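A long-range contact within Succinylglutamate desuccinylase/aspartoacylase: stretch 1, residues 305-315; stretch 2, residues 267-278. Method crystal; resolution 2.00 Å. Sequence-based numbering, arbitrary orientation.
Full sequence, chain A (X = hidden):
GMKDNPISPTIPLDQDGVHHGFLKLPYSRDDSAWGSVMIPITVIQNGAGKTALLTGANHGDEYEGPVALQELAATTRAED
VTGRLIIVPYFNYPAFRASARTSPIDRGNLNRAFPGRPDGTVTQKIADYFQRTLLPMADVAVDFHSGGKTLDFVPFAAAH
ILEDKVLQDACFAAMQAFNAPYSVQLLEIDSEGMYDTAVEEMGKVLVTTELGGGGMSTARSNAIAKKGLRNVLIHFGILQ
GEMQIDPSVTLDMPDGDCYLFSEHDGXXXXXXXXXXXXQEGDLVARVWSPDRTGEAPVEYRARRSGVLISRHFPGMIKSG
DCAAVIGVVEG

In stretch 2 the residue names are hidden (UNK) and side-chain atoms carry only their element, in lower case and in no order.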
ATOM      1  N   SER A 305      -6.288  25.601 -37.192  1.00 36.16           N
ATOM      2  CA  SER A 305      -6.643  26.769 -36.423  1.00 36.42           C
ATOM      3  C   SER A 305      -7.881  26.516 -35.572  1.00 34.71           C
ATOM      4  O   SER A 305      -8.748  25.721 -35.914  1.00 33.40           O
ATOM      5  CB  SER A 305      -6.865  27.953 -37.342  1.00 36.71           C
ATOM      6  OG  SER A 305      -5.675  28.219 -38.073  1.00 50.10           O
ATOM      7  N   GLY A 306      -7.959  27.207 -34.449  1.00 34.22           N
ATOM      8  CA  GLY A 306      -9.110  27.053 -33.581  1.00 33.54           C
ATOM      9  C   GLY A 306      -8.922  27.699 -32.228  1.00 30.49           C
ATOM     10  O   GLY A 306      -8.200  28.702 -32.094  1.00 31.85           O
ATOM     11  N   VAL A 307      -9.603  27.115 -31.241  1.00 28.46           N
ATOM     12  CA  VAL A 307      -9.490  27.503 -29.827  1.00 26.21           C
ATOM     13  C   VAL A 307      -9.223  26.246 -28.986  1.00 26.56           C
ATOM     14  O   VAL A 307      -9.615  25.149 -29.348  1.00 28.24           O
ATOM     15  CB  VAL A 307     -10.752  28.228 -29.329  1.00 26.86           C
ATOM     16  CG1 VAL A 307     -11.009  29.542 -30.154  1.00 23.81           C
ATOM     17  CG2 VAL A 307     -11.986  27.318 -29.393  1.00 22.97           C
ATOM     18  N   LEU A 308      -8.544  26.409 -27.856  1.00 25.85           N
ATOM     19  CA  LEU A 308      -8.250  25.287 -26.994  1.00 25.31           C
ATOM     20  C   LEU A 308      -9.501  24.929 -26.218  1.00 23.59           C
ATOM     21  O   LEU A 308     -10.069  25.766 -25.471  1.00 24.17           O
ATOM     22  CB  LEU A 308      -7.119  25.668 -26.059  1.00 24.74           C
ATOM     23  CG  LEU A 308      -6.682  24.586 -25.106  1.00 26.93           C
ATOM     24  CD1 LEU A 308      -5.804  23.563 -25.837  1.00 25.38           C
ATOM     25  CD2 LEU A 308      -5.976  25.229 -23.914  1.00 24.83           C
ATOM     26  N   ILE A 309      -9.952  23.692 -26.394  1.00 23.40           N
ATOM     27  CA  ILE A 309     -11.185  23.276 -25.759  1.00 20.80           C
ATOM     28  C   ILE A 309     -10.964  22.248 -24.643  1.00 22.98           C
ATOM     29  O   ILE A 309     -11.826  22.069 -23.794  1.00 21.88           O
ATOM     30  CB  ILE A 309     -12.268  22.784 -26.792  1.00 21.80           C
ATOM     31  CG1 ILE A 309     -11.822  21.526 -27.519  1.00 25.59           C
ATOM     32  CG2 ILE A 309     -12.647  23.898 -27.777  1.00 22.60           C
ATOM     33  CD1 ILE A 309     -12.942  20.891 -28.359  1.00 22.49           C
ATOM     34  N   SER A 310      -9.818  21.577 -24.652  1.00 21.62           N
ATOM     35  CA  SER A 310      -9.492  20.609 -23.618  1.00 21.38           C
ATOM     36  C   SER A 310      -7.998  20.618 -23.377  1.00 19.75           C
ATOM     37  O   SER A 310      -7.231  20.826 -24.312  1.00 23.16           O
ATOM     38  CB  SER A 310      -9.910  19.200 -24.051  1.00 21.37           C
ATOM     39  OG  SER A 310      -9.788  18.320 -22.929  1.00 26.61           O
ATOM     40  N   ARG A 311      -7.577  20.400 -22.136  1.00 21.45           N
ATOM     41  CA  ARG A 311      -6.139  20.272 -21.841  1.00 19.45           C
ATOM     42  C   ARG A 311      -5.849  19.253 -20.763  1.00 20.85           C
ATOM     43  O   ARG A 311      -6.665  19.047 -19.870  1.00 16.93           O
ATOM     44  CB  ARG A 311      -5.530  21.611 -21.427  1.00 17.38           C
ATOM     45  CG  ARG A 311      -6.240  22.357 -20.286  1.00 20.32           C
ATOM     46  CD  ARG A 311      -5.298  23.366 -19.577  1.00 26.21           C
ATOM     47  NE  ARG A 311      -4.194  22.663 -18.897  1.00 27.49           N
ATOM     48  CZ  ARG A 311      -3.240  23.253 -18.167  1.00 22.49           C
ATOM     49  NH1 ARG A 311      -3.225  24.559 -18.011  1.00 28.53           N
ATOM     50  NH2 ARG A 311      -2.285  22.519 -17.597  1.00 28.66           N
ATOM     51  N   HIS A 312      -4.671  18.636 -20.853  1.00 20.20           N
ATOM     52  CA  HIS A 312      -4.125  17.869 -19.744  1.00 20.23           C
ATOM     53  C   HIS A 312      -4.016  18.835 -18.585  1.00 20.90           C
ATOM     54  O   HIS A 312      -3.489  19.934 -18.769  1.00 21.16           O
ATOM     55  CB  HIS A 312      -2.728  17.351 -20.115  1.00 20.15           C
ATOM     56  CG  HIS A 312      -2.019  16.640 -19.007  1.00 24.99           C
ATOM     57  ND1 HIS A 312      -2.261  15.316 -18.690  1.00 19.84           N
ATOM     58  CD2 HIS A 312      -1.031  17.054 -18.175  1.00 21.13           C
ATOM     59  CE1 HIS A 312      -1.478  14.963 -17.684  1.00 26.19           C
ATOM     60  NE2 HIS A 312      -0.715  15.994 -17.358  1.00 21.16           N
ATOM     61  N   PHE A 313      -4.459  18.425 -17.395  1.00 21.61           N
ATOM     62  CA  PHE A 313      -4.430  19.315 -16.232  1.00 22.72           C
ATOM     63  C   PHE A 313      -3.136  19.329 -15.373  1.00 20.85           C
ATOM     64  O   PHE A 313      -2.545  20.386 -15.196  1.00 21.99           O
ATOM     65  CB  PHE A 313      -5.683  19.068 -15.397  1.00 18.12           C
ATOM     66  CG  PHE A 313      -5.862  20.020 -14.263  1.00 22.21           C
ATOM     67  CD1 PHE A 313      -6.509  21.214 -14.463  1.00 26.71           C
ATOM     68  CD2 PHE A 313      -5.442  19.692 -12.988  1.00 24.84           C
ATOM     69  CE1 PHE A 313      -6.700  22.091 -13.436  1.00 30.88           C
ATOM     70  CE2 PHE A 313      -5.642  20.566 -11.949  1.00 30.42           C
ATOM     71  CZ  PHE A 313      -6.288  21.771 -12.191  1.00 23.97           C
ATOM     72  N   PRO A 314      -2.663  18.156 -14.880  1.00 19.86           N
ATOM     73  CA  PRO A 314      -1.579  18.167 -13.927  1.00 20.94           C
ATOM     74  C   PRO A 314      -0.250  18.665 -14.485  1.00 22.48           C
ATOM     75  O   PRO A 314      -0.007  18.598 -15.677  1.00 21.12           O
ATOM     76  CB  PRO A 314      -1.462  16.673 -13.480  1.00 22.12           C
ATOM     77  CG  PRO A 314      -2.758  16.065 -13.823  1.00 21.86           C
ATOM     78  CD  PRO A 314      -3.221  16.804 -15.060  1.00 22.83           C
ATOM     79  N   GLY A 315       0.586  19.176 -13.591  1.00 23.05           N
ATOM     80  CA  GLY A 315       1.904  19.655 -13.918  1.00 20.91           C
ATOM     81  C   GLY A 315       2.774  18.639 -14.604  1.00 21.30           C
ATOM     82  O   GLY A 315       3.622  18.998 -15.404  1.00 21.38           O
ATOM     83  N   UNK A 267       7.503  17.487 -17.409  1.00 22.36           N
ATOM     84  CA  UNK A 267       6.940  18.739 -16.930  1.00 22.26           C
ATOM     85  C   UNK A 267       6.130  19.371 -18.055  1.00 20.41           C
ATOM     86  O   UNK A 267       6.657  19.714 -19.102  1.00 22.83           O
ATOM     87  c   UNK A 267       8.895  21.978 -15.633  1.00 22.14           C
ATOM     88  c   UNK A 267       8.064  19.697 -16.497  1.00 20.45           C
ATOM     89  c   UNK A 267       6.789  20.899 -14.755  1.00 18.66           C
ATOM     90  c   UNK A 267       7.674  21.084 -15.964  1.00 25.60           C
ATOM     91  N   UNK A 268       4.850  19.575 -17.810  1.00 19.60           N
ATOM     92  CA  UNK A 268       3.923  20.000 -18.869  1.00 20.83           C
ATOM     93  C   UNK A 268       3.782  21.517 -18.881  1.00 23.97           C
ATOM     94  O   UNK A 268       3.387  22.120 -17.865  1.00 24.98           O
ATOM     95  c   UNK A 268      -0.525  20.688 -20.369  1.00 13.42           C
ATOM     96  c   UNK A 268       0.417  20.434 -19.357  1.00 20.81           C
ATOM     97  c   UNK A 268       1.536  19.694 -19.648  1.00 22.32           C
ATOM     98  c   UNK A 268       0.781  19.421 -21.897  1.00 23.29           C
ATOM     99  c   UNK A 268      -0.338  20.146 -21.623  1.00 20.55           C
ATOM    100  c   UNK A 268       2.555  19.396 -18.598  1.00 20.01           C
ATOM    101  c   UNK A 268       1.697  19.209 -20.932  1.00 19.59           C
ATOM    102  N   UNK A 269       4.127  22.132 -20.005  1.00 21.07           N
ATOM    103  CA  UNK A 269       3.931  23.553 -20.183  1.00 22.84           C
ATOM    104  C   UNK A 269       2.935  23.824 -21.313  1.00 23.23           C
ATOM    105  O   UNK A 269       3.266  23.676 -22.502  1.00 21.63           O
ATOM    106  c   UNK A 269       6.115  26.607 -21.150  1.00 27.54           C
ATOM    107  c   UNK A 269       5.226  24.298 -20.495  1.00 24.89           C
ATOM    108  o   UNK A 269       7.142  25.973 -21.433  1.00 27.17           O
ATOM    109  o   UNK A 269       5.985  27.852 -21.290  1.00 26.90           O
ATOM    110  c   UNK A 269       4.953  25.833 -20.638  1.00 24.18           C
ATOM    111  N   UNK A 270       1.722  24.239 -20.960  1.00 23.89           N
ATOM    112  CA  UNK A 270       0.740  24.608 -22.000  1.00 24.02           C
ATOM    113  C   UNK A 270       1.093  26.018 -22.470  1.00 26.74           C
ATOM    114  O   UNK A 270       1.643  26.807 -21.682  1.00 25.36           O
ATOM    115  c   UNK A 270      -1.653  24.424 -22.673  1.00 26.23           C
ATOM    116  c   UNK A 270      -1.051  25.650 -20.543  1.00 23.46           C
ATOM    117  c   UNK A 270      -2.644  23.386 -22.562  1.00 23.90           C
ATOM    118  c   UNK A 270      -0.698  24.503 -21.481  1.00 22.38           C
ATOM    119  N   UNK A 271       0.805  26.338 -23.730  1.00 25.36           N
ATOM    120  CA  UNK A 271       1.168  27.654 -24.292  1.00 27.48           C
ATOM    121  C   UNK A 271      -0.000  28.626 -24.488  1.00 25.60           C
ATOM    122  O   UNK A 271       0.198  29.832 -24.689  1.00 26.31           O
ATOM    123  c   UNK A 271       1.896  27.471 -25.620  1.00 25.56           C
ATOM    124  c   UNK A 271       4.949  28.871 -24.716  1.00 27.99           C
ATOM    125  c   UNK A 271       3.127  26.586 -25.515  1.00 33.22           C
ATOM    126 se   UNK A 271       4.441  27.100 -24.127  0.75 37.24          SE
ATOM    127  N   UNK A 272      -1.220  28.113 -24.470  1.00 26.17           N
ATOM    128  CA  UNK A 272      -2.406  28.978 -24.497  1.00 26.41           C
ATOM    129  C   UNK A 272      -3.406  28.388 -23.492  1.00 24.50           C
ATOM    130  O   UNK A 272      -3.325  27.205 -23.147  1.00 25.54           O
ATOM    131  c   UNK A 272      -3.766  27.826 -26.317  1.00 29.51           C
ATOM    132  c   UNK A 272      -2.892  26.653 -26.450  1.00 28.47           C
ATOM    133  c   UNK A 272      -2.019  29.619 -26.996  1.00 27.75           C
ATOM    134  c   UNK A 272      -3.052  29.110 -25.912  1.00 27.11           C
ATOM    135  N   UNK A 273      -4.341  29.194 -23.021  1.00 24.73           N
ATOM    136  CA  UNK A 273      -5.299  28.719 -22.036  1.00 23.01           C
ATOM    137  C   UNK A 273      -6.658  28.417 -22.650  1.00 22.01           C
ATOM    138  O   UNK A 273      -6.899  28.725 -23.812  1.00 24.40           O
ATOM    139  o   UNK A 273      -3.381  28.685 -19.993  1.00 24.71           O
ATOM    140  c   UNK A 273      -4.049  29.758 -20.076  1.00 29.33           C
ATOM    141  o   UNK A 273      -3.687  30.841 -19.539  1.00 26.14           O
ATOM    142  c   UNK A 273      -5.363  29.715 -20.871  1.00 26.47           C
ATOM    143  N   UNK A 274      -7.532  27.792 -21.862  1.00 24.32           N
ATOM    144  CA  UNK A 274      -8.830  27.334 -22.329  1.00 23.88           C
ATOM    145  C   UNK A 274      -9.623  28.461 -22.964  1.00 24.37           C
ATOM    146  O   UNK A 274      -9.716  29.553 -22.420  1.00 24.06           O
ATOM    147  c   UNK A 274     -10.076  24.804 -19.519  1.00 22.28           C
ATOM    148  c   UNK A 274      -9.461  24.299 -21.911  1.00 21.48           C
ATOM    149  c   UNK A 274      -9.254  25.271 -20.753  1.00 24.13           C
ATOM    150  c   UNK A 274      -9.643  26.689 -21.183  1.00 25.98           C
ATOM    151  N   UNK A 275     -10.160  28.183 -24.148  1.00 24.92           N
ATOM    152  CA  UNK A 275     -10.967  29.134 -24.852  1.00 26.45           C
ATOM    153  C   UNK A 275     -10.189  30.062 -25.748  1.00 27.27           C
ATOM    154  O   UNK A 275     -10.782  30.715 -26.552  1.00 25.78           O
ATOM    155  N   UNK A 276      -8.861  30.110 -25.616  1.00 26.49           N
ATOM    156  CA  UNK A 276      -8.044  31.048 -26.387  1.00 26.74           C
ATOM    157  C   UNK A 276      -7.692  30.507 -27.766  1.00 28.11           C
ATOM    158  O   UNK A 276      -7.590  29.302 -27.957  1.00 26.69           O
ATOM    159  c   UNK A 276      -5.807  32.453 -23.489  1.00 38.09           C
ATOM    160  o   UNK A 276      -5.968  33.166 -22.473  1.00 45.22           O
ATOM    161  o   UNK A 276      -4.683  31.974 -23.812  1.00 40.95           O
ATOM    162  c   UNK A 276      -7.050  32.174 -24.345  1.00 30.13           C
ATOM    163  c   UNK A 276      -6.771  31.408 -25.611  1.00 26.67           C
ATOM    164  N   UNK A 277      -7.515  31.402 -28.749  1.00 32.37           N
ATOM    165  CA  UNK A 277      -7.255  30.981 -30.129  1.00 32.97           C
ATOM    166  C   UNK A 277      -5.827  30.472 -30.403  1.00 32.04           C
ATOM    167  O   UNK A 277      -4.877  30.845 -29.720  1.00 30.87           O
ATOM    168  c   UNK A 277      -7.314  33.374 -30.018  1.00 39.60           C
ATOM    169  c   UNK A 277      -7.529  32.254 -30.951  1.00 36.39           C
ATOM    170  c   UNK A 277      -7.531  32.865 -28.601  1.00 34.04           C
ATOM    171  N   UNK A 278      -5.704  29.593 -31.395  1.00 33.19           N
ATOM    172  CA  UNK A 278      -4.410  29.186 -31.929  1.00 33.86           C
ATOM    173  C   UNK A 278      -4.512  29.061 -33.445  1.00 34.91           C
ATOM    174  O   UNK A 278      -5.571  28.727 -33.979  1.00 37.01           O
ATOM    175  c   UNK A 278      -4.892  26.694 -31.823  1.00 26.21           C
ATOM    176  c   UNK A 278      -3.946  27.809 -31.370  1.00 35.95           C
ATOM    177  c   UNK A 278      -3.838  27.851 -29.852  1.00 37.88           C
TER
HETATM  178  O   HOH W   1      -4.757  26.509 -19.277  1.00 29.22           O

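Position 267 carries four carbons, forked at the second. Its CA-to-CB bond points away, but one terminal carbon comes back to 3.8 Å from Gly 315 O. This is Leu 267.

Position 268 has one carbon and then a ring of six carbons, beside Arg 311 and His 312. It is Phe 268. The edge of the His 312 ring meets the face of the Phe 268 ring, centroids 5.1 Å apart and planes at 75°. Phe 268 N donates to Gly 315 O at 2.8 Å.

Position 269 has three carbons, the third bearing two oxygens. Its CA-to-CB bond points away and it touches nothing on stretch 1. This is Glu 269.

Position 270 has four carbons, forked at the first, with one arm two carbons long. It reaches Leu 308 and Arg 311. It is Ile 270. Its CG2 lies over one face of the guanidinium, 3.5 Å from Arg 311 NH1.

Position 271 shows two carbons, a selenium and a last carbon, unbranched and out of reach. This is Met 271, modelled as selenomethionine.

Position 272 has four carbons, again forked at the first with one longer arm. It packs on Leu 308. It is Ile 272, with CG1 4.0 Å from Leu 308 CB.

Position 273 has two carbons, the second with two oxygens. Its CA-to-CB bond points away, but the end comes nearer Arg 311, and its backbone C lies 3.5 Å from Leu 308 CD2. This is Asp 273. Its OD1 is 4.6 Å from Arg 311 NH1, too far for a salt bridge, and water 1 links these two atoms.

Position 274 has four carbons, forked at the second, against Leu 308 and Arg 311. It is Leu 274; its CD2 is 4.1 Å from Leu 308 CD2.

Position 275 has no side-chain atoms. A CB would jam against the preceding carbonyl oxygen. This is Gly 275, whose N donates to Leu 308 O at 2.8 Å.

Position 276 has three carbons, the third with two oxygens. Its CA-to-CB bond points away. It is Glu 276. OE1 accepts from Asp 273 N at 2.9 Å, bracing the type II turn.

Position 277 has three carbons closing onto the backbone N, near Val 307. This is Pro 277.

Position 278 has one carbon carrying two others, near Gly 306. It is Val 278.

The contact works at two levels. In an antiparallel pair, Val 278 N donates to Gly 306 O at 2.7 Å, and Gly 306 N to Val 278 O at 2.9 Å. Leu 308 N extends the ladder to Glu 276 O at 3.0 Å. Leu 308 fills the apolar space, while Arg 311 and His 312 pack against Phe 268.

Stretch 2 267-278: LFEIMIDLGEPV
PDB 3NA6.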